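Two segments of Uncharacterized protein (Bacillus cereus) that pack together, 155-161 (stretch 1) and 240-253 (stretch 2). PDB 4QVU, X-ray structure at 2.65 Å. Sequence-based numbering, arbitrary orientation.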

# COMPACT_ATOMS: atom_id res chain seq x y z
N GLU A 155 -15.29 -20.90 -3.10
CA GLU A 155 -13.91 -20.53 -2.83
C GLU A 155 -13.83 -19.65 -1.59
O GLU A 155 -14.56 -18.65 -1.50
CB GLU A 155 -13.27 -19.79 -4.04
CG GLU A 155 -11.84 -19.35 -3.77
CD GLU A 155 -11.17 -18.46 -4.80
OE1 GLU A 155 -11.26 -18.75 -6.01
OE2 GLU A 155 -10.48 -17.50 -4.37
N LEU A 156 -12.93 -20.00 -0.68
CA LEU A 156 -12.60 -19.26 0.53
C LEU A 156 -11.13 -18.91 0.47
O LEU A 156 -10.28 -19.80 0.36
CB LEU A 156 -12.96 -20.04 1.81
CG LEU A 156 -12.40 -19.50 3.16
CD1 LEU A 156 -12.90 -18.09 3.49
CD2 LEU A 156 -12.76 -20.40 4.28
N ASN A 157 -10.82 -17.62 0.54
CA ASN A 157 -9.43 -17.17 0.52
C ASN A 157 -9.22 -16.05 1.54
O ASN A 157 -10.19 -15.54 2.11
CB ASN A 157 -9.02 -16.70 -0.90
CG ASN A 157 -9.65 -15.40 -1.39
OD1 ASN A 157 -9.50 -14.34 -0.79
ND2 ASN A 157 -10.28 -15.45 -2.56
N ILE A 158 -7.95 -15.67 1.75
CA ILE A 158 -7.50 -14.55 2.58
C ILE A 158 -6.88 -13.53 1.64
O ILE A 158 -6.01 -13.89 0.85
CB ILE A 158 -6.52 -14.98 3.72
CG1 ILE A 158 -6.99 -16.26 4.44
CG2 ILE A 158 -6.28 -13.81 4.71
CD1 ILE A 158 -5.98 -16.93 5.29
N SER A 159 -7.34 -12.27 1.69
CA SER A 159 -6.83 -11.20 0.83
C SER A 159 -5.30 -10.94 0.99
O SER A 159 -4.84 -10.66 2.10
CB SER A 159 -7.55 -9.89 1.13
OG SER A 159 -8.82 -9.84 0.51
N ASP A 160 -4.56 -10.99 -0.15
CA ASP A 160 -3.14 -10.64 -0.24
C ASP A 160 -3.03 -9.14 -0.61
O ASP A 160 -1.96 -8.53 -0.47
CB ASP A 160 -2.39 -11.53 -1.26
CG ASP A 160 -2.95 -11.52 -2.66
OD1 ASP A 160 -4.18 -11.37 -2.81
OD2 ASP A 160 -2.17 -11.71 -3.62
N ARG A 161 -4.15 -8.55 -1.06
CA ARG A 161 -4.34 -7.13 -1.39
C ARG A 161 -5.67 -6.66 -0.72
O ARG A 161 -6.63 -6.31 -1.42
CB ARG A 161 -4.32 -6.87 -2.91
N LYS A 240 1.76 -13.70 9.72
CA LYS A 240 1.85 -14.60 8.57
C LYS A 240 0.46 -15.10 8.15
O LYS A 240 -0.24 -15.77 8.92
CB LYS A 240 2.79 -15.78 8.86
CG LYS A 240 4.22 -15.35 9.18
CD LYS A 240 5.17 -16.49 9.56
CE LYS A 240 5.76 -17.24 8.39
NZ LYS A 240 6.88 -18.13 8.81
N ILE A 241 0.09 -14.78 6.90
CA ILE A 241 -1.15 -15.15 6.19
C ILE A 241 -1.23 -16.67 6.07
O ILE A 241 -2.32 -17.21 5.97
CB ILE A 241 -1.19 -14.44 4.79
CG1 ILE A 241 -2.61 -14.51 4.15
CG2 ILE A 241 -0.09 -14.97 3.82
CD1 ILE A 241 -2.87 -13.56 2.95
N GLU A 242 -0.07 -17.35 6.07
CA GLU A 242 0.03 -18.80 5.95
C GLU A 242 -0.38 -19.46 7.26
O GLU A 242 -0.89 -20.59 7.23
CB GLU A 242 1.46 -19.20 5.56
CG GLU A 242 1.54 -20.51 4.79
CD GLU A 242 1.08 -20.52 3.34
OE1 GLU A 242 1.32 -19.53 2.63
OE2 GLU A 242 0.57 -21.57 2.90
N ASP A 243 -0.17 -18.77 8.40
CA ASP A 243 -0.55 -19.30 9.72
C ASP A 243 -2.06 -19.20 9.91
O ASP A 243 -2.66 -20.15 10.42
CB ASP A 243 0.20 -18.58 10.86
CG ASP A 243 1.66 -18.96 10.95
OD1 ASP A 243 2.01 -20.12 10.62
OD2 ASP A 243 2.45 -18.12 11.43
N VAL A 244 -2.68 -18.10 9.43
CA VAL A 244 -4.13 -17.87 9.46
C VAL A 244 -4.80 -18.94 8.58
O VAL A 244 -5.77 -19.57 8.99
CB VAL A 244 -4.49 -16.43 9.02
CG1 VAL A 244 -6.00 -16.19 9.08
CG2 VAL A 244 -3.76 -15.39 9.87
N LYS A 245 -4.22 -19.18 7.38
CA LYS A 245 -4.66 -20.18 6.41
C LYS A 245 -4.76 -21.56 7.06
O LYS A 245 -5.78 -22.22 6.90
CB LYS A 245 -3.70 -20.21 5.22
CG LYS A 245 -3.97 -21.31 4.19
CD LYS A 245 -2.73 -21.53 3.37
CE LYS A 245 -2.83 -22.71 2.46
NZ LYS A 245 -1.54 -22.98 1.79
N ILE A 246 -3.70 -21.99 7.79
CA ILE A 246 -3.62 -23.30 8.45
C ILE A 246 -4.68 -23.40 9.56
O ILE A 246 -5.41 -24.39 9.58
CB ILE A 246 -2.18 -23.57 9.03
CG1 ILE A 246 -1.16 -23.84 7.90
CG2 ILE A 246 -2.18 -24.74 10.02
CD1 ILE A 246 0.39 -23.77 8.33
N GLN A 247 -4.77 -22.39 10.46
CA GLN A 247 -5.70 -22.51 11.59
C GLN A 247 -7.16 -22.31 11.15
O GLN A 247 -8.03 -22.93 11.77
CB GLN A 247 -5.36 -21.61 12.78
CG GLN A 247 -5.13 -20.14 12.52
CD GLN A 247 -4.82 -19.44 13.82
OE1 GLN A 247 -5.61 -18.63 14.32
NE2 GLN A 247 -3.70 -19.79 14.44
N LEU A 248 -7.44 -21.55 10.07
CA LEU A 248 -8.82 -21.43 9.58
C LEU A 248 -9.24 -22.73 8.86
O LEU A 248 -10.39 -23.14 8.97
CB LEU A 248 -9.03 -20.21 8.65
CG LEU A 248 -10.39 -20.07 7.93
CD1 LEU A 248 -11.56 -19.98 8.90
CD2 LEU A 248 -10.40 -18.89 7.02
N ALA A 249 -8.29 -23.41 8.16
CA ALA A 249 -8.54 -24.66 7.44
C ALA A 249 -8.98 -25.80 8.39
O ALA A 249 -9.69 -26.70 7.96
CB ALA A 249 -7.30 -25.08 6.67
N ALA A 250 -8.59 -25.71 9.67
CA ALA A 250 -8.93 -26.67 10.73
C ALA A 250 -10.43 -26.61 11.09
O ALA A 250 -10.90 -27.49 11.81
CB ALA A 250 -8.09 -26.39 11.97
N TYR A 251 -11.18 -25.60 10.58
CA TYR A 251 -12.62 -25.43 10.78
C TYR A 251 -13.43 -26.08 9.64
O TYR A 251 -14.67 -26.15 9.71
CB TYR A 251 -12.99 -23.95 10.91
CG TYR A 251 -12.85 -23.42 12.31
CD1 TYR A 251 -11.59 -23.18 12.87
CD2 TYR A 251 -13.97 -23.15 13.09
CE1 TYR A 251 -11.46 -22.72 14.17
CE2 TYR A 251 -13.85 -22.69 14.40
CZ TYR A 251 -12.59 -22.47 14.94
OH TYR A 251 -12.46 -22.01 16.22
N PHE A 252 -12.73 -26.58 8.61
CA PHE A 252 -13.34 -27.23 7.45
C PHE A 252 -12.79 -28.67 7.32
O PHE A 252 -12.99 -29.33 6.29
CB PHE A 252 -13.08 -26.40 6.17
CG PHE A 252 -13.67 -25.01 6.23
CD1 PHE A 252 -12.93 -23.95 6.76
CD2 PHE A 252 -14.95 -24.76 5.77
CE1 PHE A 252 -13.49 -22.67 6.86
CE2 PHE A 252 -15.50 -23.47 5.85
CZ PHE A 252 -14.77 -22.44 6.39
N THR A 253 -12.16 -29.17 8.40
CA THR A 253 -11.61 -30.53 8.47
C THR A 253 -12.77 -31.55 8.62
O THR A 253 -12.59 -32.73 8.31
CB THR A 253 -10.57 -30.65 9.61
OG1 THR A 253 -9.86 -31.88 9.47
CG2 THR A 253 -11.19 -30.57 11.02

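A strand that is already under way at E155 and a helix (from I241) pack at 150°, nearly antiparallel, their axes 9.5 Å apart at closest approach; no hydrogen bond crosses between them, and the side-chain contacts are apolar. Strand alternation sets the pattern: L156 and I158 direct CA-to-CB toward the helix, while N157 and S159 direct theirs away. I158 has the largest area covered by the other segment. The m, t conformation of I158 (chi1 -44°, chi2 166°) extends I158 CD1 to the helix backbone, 3.5 Å from K245 N and 3.7 Å from I241 O, two atoms already paired in a helical hydrogen bond (K245 N to I241 O, 3.1 Å). I158 CD1 also lies 3.9 Å from V244 CG1, and I158 CG2 meets I241 CG1 at 3.8 Å. I241, t at both chi angles, carries I241 CD1 onward to 3.6 Å from S159 O. L156 and L248 share the t, p leucine rotamer, and L156 CD2 touches L248 CD2 at 3.9 Å; L156 CD2 also approaches F252 CE1 at 3.5 Å, oblique to the ring. F252 closes a type I turn that starts at A249, and its CA-to-CB bond points toward the strand. Two polar pairs form within the segments: N157 ND2 donates to E155 OE2 (2.7 Å), and the all-t K245 chain extends K245 NZ to a salt bridge with E242 OE2 (2.8 Å).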